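Long-range contacts in aryl esterase (Mycobacterium smegmatis, PDB 2Q0Q), which catalyses the hydrolysis of aryl esters and transfers acyl groups to alcohols in water, as an oligomeric enzyme of the SGNH hydrolase family: residues P30-T35 and F196-N201; G36-Q41 and A207-V212; L105-G110 and R166-L171. All blocks are in the same frame, centred on the assembly; numbering follows the deposited sequence.

Interaction 1: residues P30-T35 and F196-N201; sequences PDVRWT and FTEANN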
loop_
_atom_site.group_PDB
_atom_site.type_symbol
_atom_site.label_atom_id
_atom_site.label_comp_id
_atom_site.label_asym_id
_atom_site.label_seq_id
_atom_site.Cartn_x
_atom_site.Cartn_y
_atom_site.Cartn_z
ATOM N N PRO G 30 30.862 -11.267 26.636
ATOM C CA PRO G 30 30.068 -12.495 26.471
ATOM C C PRO G 30 29.772 -13.267 27.770
ATOM O O PRO G 30 28.732 -13.904 27.877
ATOM C CB PRO G 30 30.909 -13.342 25.493
ATOM C CG PRO G 30 32.219 -12.647 25.365
ATOM C CD PRO G 30 32.038 -11.232 25.749
ATOM N N ASP G 31 30.669 -13.180 28.750
ATOM C CA ASP G 31 30.508 -13.857 30.039
ATOM C C ASP G 31 29.767 -13.005 31.067
ATOM O O ASP G 31 29.492 -13.463 32.179
ATOM C CB ASP G 31 31.886 -14.252 30.598
ATOM C CG ASP G 31 32.976 -13.246 30.237
ATOM O OD1 ASP G 31 33.149 -12.263 30.979
ATOM O OD2 ASP G 31 33.649 -13.443 29.199
ATOM N N VAL G 32 29.447 -11.765 30.698
ATOM C CA VAL G 32 28.833 -10.822 31.620
ATOM C C VAL G 32 27.374 -10.539 31.313
ATOM O O VAL G 32 26.553 -10.456 32.220
ATOM C CB VAL G 32 29.644 -9.504 31.692
ATOM C CG1 VAL G 32 28.939 -8.478 32.568
ATOM C CG2 VAL G 32 31.056 -9.801 32.212
ATOM N N ARG G 33 27.033 -10.398 30.035
ATOM C CA ARG G 33 25.631 -10.319 29.680
ATOM C C ARG G 33 24.894 -11.594 30.133
ATOM O O ARG G 33 25.485 -12.653 30.278
ATOM C CB ARG G 33 25.462 -10.000 28.186
ATOM C CG ARG G 33 26.124 -10.932 27.165
ATOM C CD ARG G 33 26.056 -10.251 25.826
ATOM N NE ARG G 33 26.465 -11.126 24.728
ATOM C CZ ARG G 33 27.630 -11.086 24.085
ATOM N NH1 ARG G 33 28.571 -10.219 24.427
ATOM N NH2 ARG G 33 27.848 -11.935 23.096
ATOM N N TRP G 34 23.604 -11.464 30.418
ATOM C CA TRP G 34 22.866 -12.563 31.047
ATOM C C TRP G 34 22.731 -13.784 30.157
ATOM O O TRP G 34 22.648 -14.902 30.656
ATOM C CB TRP G 34 21.490 -12.100 31.576
ATOM C CG TRP G 34 20.455 -11.720 30.544
ATOM C CD1 TRP G 34 20.082 -10.459 30.169
ATOM C CD2 TRP G 34 19.629 -12.615 29.806
ATOM N NE1 TRP G 34 19.091 -10.518 29.225
ATOM C CE2 TRP G 34 18.804 -11.830 28.967
ATOM C CE3 TRP G 34 19.531 -14.018 29.737
ATOM C CZ2 TRP G 34 17.873 -12.397 28.099
ATOM C CZ3 TRP G 34 18.613 -14.575 28.873
ATOM C CH2 TRP G 34 17.796 -13.769 28.064
ATOM N N THR G 35 22.740 -13.578 28.835
ATOM C CA THR G 35 22.716 -14.709 27.900
ATOM C C THR G 35 23.973 -15.589 28.068
ATOM O O THR G 35 23.922 -16.817 27.925
ATOM C CB THR G 35 22.563 -14.243 26.413
ATOM O OG1 THR G 35 23.594 -13.303 26.077
ATOM C CG2 THR G 35 21.230 -13.589 26.223
ATOM N N PHE G 196 20.795 -2.633 32.218
ATOM C CA PHE G 196 21.183 -3.476 33.351
ATOM C C PHE G 196 22.596 -3.230 33.791
ATOM O O PHE G 196 23.477 -3.012 32.985
ATOM C CB PHE G 196 21.100 -4.972 33.058
ATOM C CG PHE G 196 19.707 -5.518 32.836
ATOM C CD1 PHE G 196 19.549 -6.787 32.269
ATOM C CD2 PHE G 196 18.556 -4.809 33.202
ATOM C CE1 PHE G 196 18.267 -7.347 32.074
ATOM C CE2 PHE G 196 17.284 -5.348 32.988
ATOM C CZ PHE G 196 17.137 -6.621 32.407
ATOM N N THR G 197 22.804 -3.331 35.095
ATOM C CA THR G 197 24.145 -3.431 35.660
ATOM C C THR G 197 24.695 -4.830 35.424
ATOM O O THR G 197 23.982 -5.729 34.946
ATOM C CB THR G 197 24.147 -3.198 37.166
ATOM O OG1 THR G 197 23.232 -4.116 37.783
ATOM C CG2 THR G 197 23.742 -1.761 37.469
ATOM N N GLU G 198 25.975 -5.011 35.730
ATOM C CA GLU G 198 26.577 -6.345 35.673
ATOM C C GLU G 198 25.876 -7.330 36.616
ATOM O O GLU G 198 25.673 -8.497 36.235
ATOM C CB GLU G 198 28.048 -6.284 36.057
ATOM C CG GLU G 198 28.910 -5.535 35.053
ATOM C CD GLU G 198 30.364 -5.439 35.507
ATOM O OE1 GLU G 198 30.630 -4.961 36.652
ATOM O OE2 GLU G 198 31.212 -5.837 34.676
ATOM N N ALA G 199 25.522 -6.847 37.815
ATOM C CA ALA G 199 24.832 -7.658 38.851
ATOM C C ALA G 199 23.382 -8.021 38.489
ATOM O O ALA G 199 22.925 -9.165 38.779
ATOM C CB ALA G 199 24.861 -6.955 40.212
ATOM N N ASN G 200 22.686 -7.079 37.822
ATOM C CA ASN G 200 21.408 -7.360 37.118
ATOM C C ASN G 200 21.522 -8.517 36.132
ATOM O O ASN G 200 20.653 -9.407 36.103
ATOM C CB ASN G 200 20.933 -6.156 36.291
ATOM C CG ASN G 200 20.412 -5.023 37.085
ATOM O OD1 ASN G 200 20.236 -3.912 36.556
ATOM N ND2 ASN G 200 20.137 -5.266 38.369
ATOM N N ASN G 201 22.572 -8.479 35.293
ATOM C CA ASN G 201 22.768 -9.505 34.261
ATOM C C ASN G 201 23.019 -10.864 34.894
ATOM O O ASN G 201 22.424 -11.882 34.529
ATOM C CB ASN G 201 23.942 -9.150 33.358
ATOM C CG ASN G 201 23.548 -8.226 32.241
ATOM O OD1 ASN G 201 22.896 -8.654 31.293
ATOM N ND2 ASN G 201 23.924 -6.938 32.359
HETATM O O HOH W 1 27.010 -10.400 34.849
#
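The start of helix 34-42, at Trp34, meets Asn201 in the first turn of helix 198-215, directly after the Asp-x-x-His block of the SGNH hydrolases; Asp192 and His195 of that block probably complete a catalytic triad with Ser11. Asn201 OD1 accepts a weak hydrogen bond from Trp34 N, 3.0 Å long and bent to 133°. Asn201 OD1 also lies 3.5 Å from Trp34 CD1, near the plane of the indole at its edge. Trp34 CG sits between its backbone N and carbonyl carbon (chi1 68°), and the second torsion then sets the turn of the indole. The ring and amide planes are 20° apart.

The amide is also fixed from its other end. Asn201 ND2 donates to Thr197 O at 2.9 Å from above the carbonyl plane, and Asn201 N reaches that oxygen from the opposite face, so one carbonyl takes two N-H groups. Thr197 and Asn200 form a capping box: Asn200 N donates to Thr197 OG1, and Thr197 N to Asn200 OD1, at 3.0 Å in each case. Val32 O and Glu198 O are joined by a water that donates to both, 2.7 Å from each oxygen. Beside this bridge, Val32 CG1 packs on Glu198 CG at 3.9 Å. Deeper, Trp34 CD1 comes to the edge of the Phe196 ring, 4.1 Å from CE1.

Beyond the two segments, Trp34 is covered by Leu204 and Leu208 of helix 198-215, Thr13 of helix 11-14 and Cys7 of strand 3-9, while Phe196 touches Leu12. Arg33 points its first side-chain bond away from segment 196-201; its NH1 is hydrogen-bonded to Phe28 O and its NH2 forms a salt bridge with Glu50 on strand 46-52.

Interaction 2: residues G36-Q41 and A207-V212; sequences GVLAQQ and ALAEQV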
loop_
_atom_site.group_PDB
_atom_site.type_symbol
_atom_site.label_atom_id
_atom_site.label_comp_id
_atom_site.label_asym_id
_atom_site.label_seq_id
_atom_site.Cartn_x
_atom_site.Cartn_y
_atom_site.Cartn_z
ATOM N N GLY G 36 25.100 -14.946 28.360
ATOM C CA GLY G 36 26.349 -15.655 28.632
ATOM C C GLY G 36 26.346 -16.350 29.976
ATOM O O GLY G 36 26.764 -17.502 30.061
ATOM N N VAL G 37 25.863 -15.655 31.014
ATOM C CA VAL G 37 25.692 -16.237 32.349
ATOM C C VAL G 37 24.743 -17.437 32.289
ATOM O O VAL G 37 25.012 -18.480 32.908
ATOM C CB VAL G 37 25.156 -15.207 33.352
ATOM C CG1 VAL G 37 24.832 -15.897 34.661
ATOM C CG2 VAL G 37 26.171 -14.083 33.529
ATOM N N LEU G 38 23.680 -17.306 31.474
ATOM C CA LEU G 38 22.769 -18.421 31.229
ATOM C C LEU G 38 23.531 -19.614 30.651
ATOM O O LEU G 38 23.389 -20.731 31.131
ATOM C CB LEU G 38 21.617 -18.000 30.296
ATOM C CG LEU G 38 20.567 -19.053 29.921
ATOM C CD1 LEU G 38 19.833 -19.620 31.101
ATOM C CD2 LEU G 38 19.580 -18.431 28.970
ATOM N N ALA G 39 24.349 -19.362 29.631
ATOM C CA ALA G 39 25.083 -20.428 28.949
ATOM C C ALA G 39 26.060 -21.142 29.895
ATOM O O ALA G 39 26.146 -22.383 29.882
ATOM C CB ALA G 39 25.809 -19.864 27.730
ATOM N N GLN G 40 26.795 -20.339 30.685
ATOM C CA GLN G 40 27.722 -20.821 31.737
ATOM C C GLN G 40 26.999 -21.730 32.711
ATOM O O GLN G 40 27.452 -22.837 33.025
ATOM C CB GLN G 40 28.269 -19.667 32.598
ATOM C CG GLN G 40 29.296 -18.743 31.982
ATOM C CD GLN G 40 29.530 -17.502 32.873
ATOM O OE1 GLN G 40 29.603 -17.608 34.108
ATOM N NE2 GLN G 40 29.631 -16.329 32.247
ATOM N N GLN G 41 25.885 -21.218 33.217
ATOM C CA GLN G 41 25.138 -21.888 34.265
ATOM C C GLN G 41 24.537 -23.193 33.763
ATOM O O GLN G 41 24.491 -24.170 34.499
ATOM C CB GLN G 41 24.052 -20.964 34.822
ATOM C CG GLN G 41 24.603 -19.787 35.620
ATOM C CD GLN G 41 25.187 -20.196 36.952
ATOM O OE1 GLN G 41 24.516 -20.802 37.783
ATOM N NE2 GLN G 41 26.442 -19.845 37.168
ATOM N N ALA G 207 18.709 -17.043 37.379
ATOM C CA ALA G 207 17.307 -17.355 37.582
ATOM C C ALA G 207 16.758 -18.074 36.369
ATOM O O ALA G 207 16.019 -19.039 36.515
ATOM C CB ALA G 207 16.544 -16.097 37.804
ATOM N N LEU G 208 17.094 -17.555 35.189
ATOM C CA LEU G 208 16.620 -18.164 33.936
ATOM C C LEU G 208 17.226 -19.547 33.696
ATOM O O LEU G 208 16.598 -20.398 33.037
ATOM C CB LEU G 208 16.870 -17.236 32.732
ATOM C CG LEU G 208 15.946 -16.008 32.620
ATOM C CD1 LEU G 208 16.435 -15.004 31.558
ATOM C CD2 LEU G 208 14.478 -16.409 32.360
ATOM N N ALA G 209 18.465 -19.758 34.149
ATOM C CA ALA G 209 19.091 -21.082 34.047
ATOM C C ALA G 209 18.188 -22.098 34.769
ATOM O O ALA G 209 17.887 -23.158 34.230
ATOM C CB ALA G 209 20.480 -21.058 34.641
ATOM N N GLU G 210 17.718 -21.766 35.970
ATOM C CA GLU G 210 16.786 -22.649 36.659
ATOM C C GLU G 210 15.483 -22.846 35.860
ATOM O O GLU G 210 14.945 -23.950 35.772
ATOM C CB GLU G 210 16.510 -22.087 38.075
ATOM C CG GLU G 210 15.583 -22.944 38.917
ATOM C CD GLU G 210 14.092 -22.614 38.736
ATOM O OE1 GLU G 210 13.766 -21.461 38.331
ATOM O OE2 GLU G 210 13.282 -23.621 38.872
ATOM N N GLN G 211 14.983 -21.764 35.275
ATOM C CA GLN G 211 13.754 -21.834 34.512
ATOM C C GLN G 211 13.926 -22.774 33.315
ATOM O O GLN G 211 13.064 -23.613 33.075
ATOM C CB GLN G 211 13.359 -20.443 34.023
ATOM C CG GLN G 211 12.894 -19.540 35.138
ATOM C CD GLN G 211 11.484 -19.875 35.537
ATOM O OE1 GLN G 211 10.552 -19.648 34.751
ATOM N NE2 GLN G 211 11.319 -20.482 36.713
ATOM N N VAL G 212 15.030 -22.622 32.575
ATOM C CA VAL G 212 15.324 -23.480 31.423
ATOM C C VAL G 212 15.392 -24.953 31.803
ATOM O O VAL G 212 14.770 -25.797 31.153
ATOM C CB VAL G 212 16.636 -23.066 30.749
ATOM C CG1 VAL G 212 17.082 -24.127 29.717
ATOM C CG2 VAL G 212 16.452 -21.730 30.054
#
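Leu38 and Ala209 mark the nearest backbone approach of two helical segments, with CA atoms 5.3 Å apart; the axes come within 8.8 Å and cross at -53°, running broadly the same way. Helices 34-42 and 198-215 pack here against one face of the parallel sheet in the alpha/beta/alpha fold of the SGNH hydrolases. A single methyl does most of the work. Leu38 CG is anti to the backbone N (chi1 180°), and the second torsion (chi2 60°) brings Leu38 CD1 to the backbone of the other helix, 3.3 Å from Ala209 N. Leu38 CD1 is 3.4 Å from Ala209 CA, tighter than ordinary carbon contact, so the methyl is pressed onto the main chain itself. Leu208 CB and Val212 CG2 also border it, both 4.1 Å from Leu38 CD1. No hydrogen bond crosses between the segments, and the join rests on apolar packing.

The sheet closes the inner side: Leu38 touches Val48 and Ile88, and Val212 touches Phe46, Leu86 and Ile88, which ties the helix pair to strands 46-52 and 86-90. One turn beyond Leu38, Gln41 takes part through the root of its side chain, its chain bending at CG and touching Arg202 and Val206. Towards Ala209 it offers its first carbon, and the two CB atoms, of Gln41 and Ala209, stand 3.6 Å apart.

Interaction 3: residues L105-G110 and R166-L171; sequences LDIALG and RVYSAL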
loop_
_atom_site.group_PDB
_atom_site.type_symbol
_atom_site.label_atom_id
_atom_site.label_comp_id
_atom_site.label_asym_id
_atom_site.label_seq_id
_atom_site.Cartn_x
_atom_site.Cartn_y
_atom_site.Cartn_z
ATOM N N LEU G 105 -1.958 -3.381 27.617
ATOM C CA LEU G 105 -2.739 -4.328 26.813
ATOM C C LEU G 105 -2.219 -4.401 25.369
ATOM O O LEU G 105 -2.050 -5.499 24.813
ATOM C CB LEU G 105 -4.210 -3.956 26.759
ATOM C CG LEU G 105 -5.014 -4.763 25.730
ATOM C CD1 LEU G 105 -4.972 -6.259 26.045
ATOM C CD2 LEU G 105 -6.442 -4.249 25.659
ATOM N N ASP G 106 -1.962 -3.244 24.765
ATOM C CA ASP G 106 -1.420 -3.227 23.383
ATOM C C ASP G 106 -0.108 -4.004 23.302
ATOM O O ASP G 106 0.145 -4.754 22.350
ATOM C CB ASP G 106 -1.130 -1.816 22.892
ATOM C CG ASP G 106 -2.365 -0.965 22.746
ATOM O OD1 ASP G 106 -3.454 -1.504 22.440
ATOM O OD2 ASP G 106 -2.215 0.273 22.925
ATOM N N ILE G 107 0.719 -3.829 24.331
ATOM C CA ILE G 107 2.020 -4.489 24.382
ATOM C C ILE G 107 1.829 -5.991 24.579
ATOM O O ILE G 107 2.493 -6.781 23.968
ATOM C CB ILE G 107 2.888 -3.871 25.524
ATOM C CG1 ILE G 107 3.042 -2.373 25.263
ATOM C CG2 ILE G 107 4.243 -4.561 25.631
ATOM C CD1 ILE G 107 3.822 -1.655 26.301
ATOM N N ALA G 108 0.924 -6.376 25.473
ATOM C CA ALA G 108 0.648 -7.793 25.668
ATOM C C ALA G 108 0.174 -8.459 24.365
ATOM O O ALA G 108 0.539 -9.590 24.054
ATOM C CB ALA G 108 -0.383 -7.989 26.801
ATOM N N LEU G 109 -0.640 -7.736 23.609
ATOM C CA LEU G 109 -1.107 -8.243 22.326
ATOM C C LEU G 109 0.052 -8.438 21.331
ATOM O O LEU G 109 0.084 -9.440 20.613
ATOM C CB LEU G 109 -2.201 -7.338 21.766
ATOM C CG LEU G 109 -3.552 -7.465 22.480
ATOM C CD1 LEU G 109 -4.386 -6.218 22.247
ATOM C CD2 LEU G 109 -4.308 -8.702 22.025
ATOM N N GLY G 110 1.015 -7.517 21.325
ATOM C CA GLY G 110 2.219 -7.685 20.516
ATOM C C GLY G 110 3.003 -8.911 20.956
ATOM O O GLY G 110 3.447 -9.695 20.135
ATOM N N ARG G 166 1.885 -8.239 35.152
ATOM C CA ARG G 166 0.481 -8.586 35.291
ATOM C C ARG G 166 -0.152 -9.026 33.969
ATOM O O ARG G 166 -0.786 -10.082 33.898
ATOM C CB ARG G 166 -0.311 -7.402 35.863
ATOM C CG ARG G 166 -1.771 -7.741 36.104
ATOM C CD ARG G 166 -2.492 -6.662 36.869
ATOM N NE ARG G 166 -2.526 -5.398 36.130
ATOM C CZ ARG G 166 -3.409 -5.096 35.178
ATOM N NH1 ARG G 166 -4.348 -5.968 34.809
ATOM N NH2 ARG G 166 -3.351 -3.907 34.573
ATOM N N VAL G 167 -0.005 -8.191 32.952
ATOM C CA VAL G 167 -0.655 -8.463 31.676
ATOM C C VAL G 167 -0.001 -9.659 30.962
ATOM O O VAL G 167 -0.712 -10.432 30.335
ATOM C CB VAL G 167 -0.764 -7.202 30.719
ATOM C CG1 VAL G 167 -1.543 -6.081 31.404
ATOM C CG2 VAL G 167 0.591 -6.713 30.255
ATOM N N TYR G 168 1.325 -9.815 31.062
ATOM C CA TYR G 168 1.996 -10.962 30.447
ATOM C C TYR G 168 1.668 -12.258 31.191
ATOM O O TYR G 168 1.542 -13.322 30.558
ATOM C CB TYR G 168 3.531 -10.816 30.392
ATOM C CG TYR G 168 4.116 -9.879 29.334
ATOM C CD1 TYR G 168 3.327 -9.003 28.590
ATOM C CD2 TYR G 168 5.495 -9.837 29.133
ATOM C CE1 TYR G 168 3.897 -8.138 27.645
ATOM C CE2 TYR G 168 6.066 -8.985 28.197
ATOM C CZ TYR G 168 5.265 -8.138 27.464
ATOM O OH TYR G 168 5.844 -7.302 26.541
ATOM N N SER G 169 1.535 -12.189 32.523
ATOM C CA SER G 169 1.098 -13.361 33.274
ATOM C C SER G 169 -0.306 -13.824 32.866
ATOM O O SER G 169 -0.558 -15.033 32.707
ATOM C CB SER G 169 1.128 -13.102 34.769
ATOM O OG SER G 169 0.830 -14.292 35.484
ATOM N N ALA G 170 -1.203 -12.857 32.719
ATOM C CA ALA G 170 -2.570 -13.096 32.237
ATOM C C ALA G 170 -2.549 -13.731 30.865
ATOM O O ALA G 170 -3.221 -14.743 30.643
ATOM C CB ALA G 170 -3.357 -11.798 32.161
ATOM N N LEU G 171 -1.792 -13.116 29.964
ATOM C CA LEU G 171 -1.668 -13.608 28.585
ATOM C C LEU G 171 -1.192 -15.051 28.592
ATOM O O LEU G 171 -1.800 -15.941 27.961
ATOM C CB LEU G 171 -0.679 -12.731 27.827
ATOM C CG LEU G 171 -0.325 -13.274 26.445
ATOM C CD1 LEU G 171 -1.566 -13.324 25.535
ATOM C CD2 LEU G 171 0.787 -12.457 25.812
#
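Ala108 and Tyr168 lie at the centre of a buried helix-helix contact, entirely without hydrogen bonds across it, in which helix 104-119 packs against helix 164-175. Their CA atoms are 5.9 Å apart, and the segment axes approach to 9.3 Å with a crossing angle of -42°. Ala108 offers only CB as a side chain, and Tyr168 and Leu171 touch its backbone atoms. Val167 CG2, held between its own backbone N and carbonyl carbon, meets Ala108 CB at 3.8 Å. Tyr168 CE1 lies 3.8 Å from Ala108 CA, which approaches the ring obliquely. One turn on from Val167, CD2 of Leu171 rests 3.4 Å from Ala108 O.

In the SGNH fold these helices flank the parallel sheet, and the tyrosine spans the gap between helix and strands: its side chain touches Val136 and Ser138 of strand 133-138 and Phe179 of strand 179-181. Its hydroxyl is hydrogen-bonded to Leu91 O, just before the Gly-x-Asn-Asp block of the family, so the buried polar end is satisfied by the loop that carries this block. Ile107 also lies beside that hydroxyl. CG2 of Ile107 comes to the ring edge near its plane, 3.3 Å from Tyr168 OH, and its side chain also touches Asp95 and Thr96 of the same loop.

On the outer side a second subunit covers the helices. Trp149 of that subunit packs on Ala108, and its Arg101 forms a salt bridge with Asp106.

Interactions 1 and 2 are successive parts of one helix pairing: both join helix 34-42 to helix 198-215, their centres are 11 Å apart, and Trp34 CZ3 touches Leu208 CD1 at 3.5 Å. All three contacts are mainly buried, interaction 1 with an exposed margin at Glu198. Along the pairing the chemistry changes from polar contacts and a bridging water at the helix starts to purely apolar packing over the sheet. Interaction 3 lies across the chain's centre from interaction 1, about 26 Å between centres, and is nested in the loop that interaction 1 closes. Like interaction 2 it is a hydrogen-bond-free helix crossing, but a neighbouring subunit covers it, whereas no other chain touches the first two.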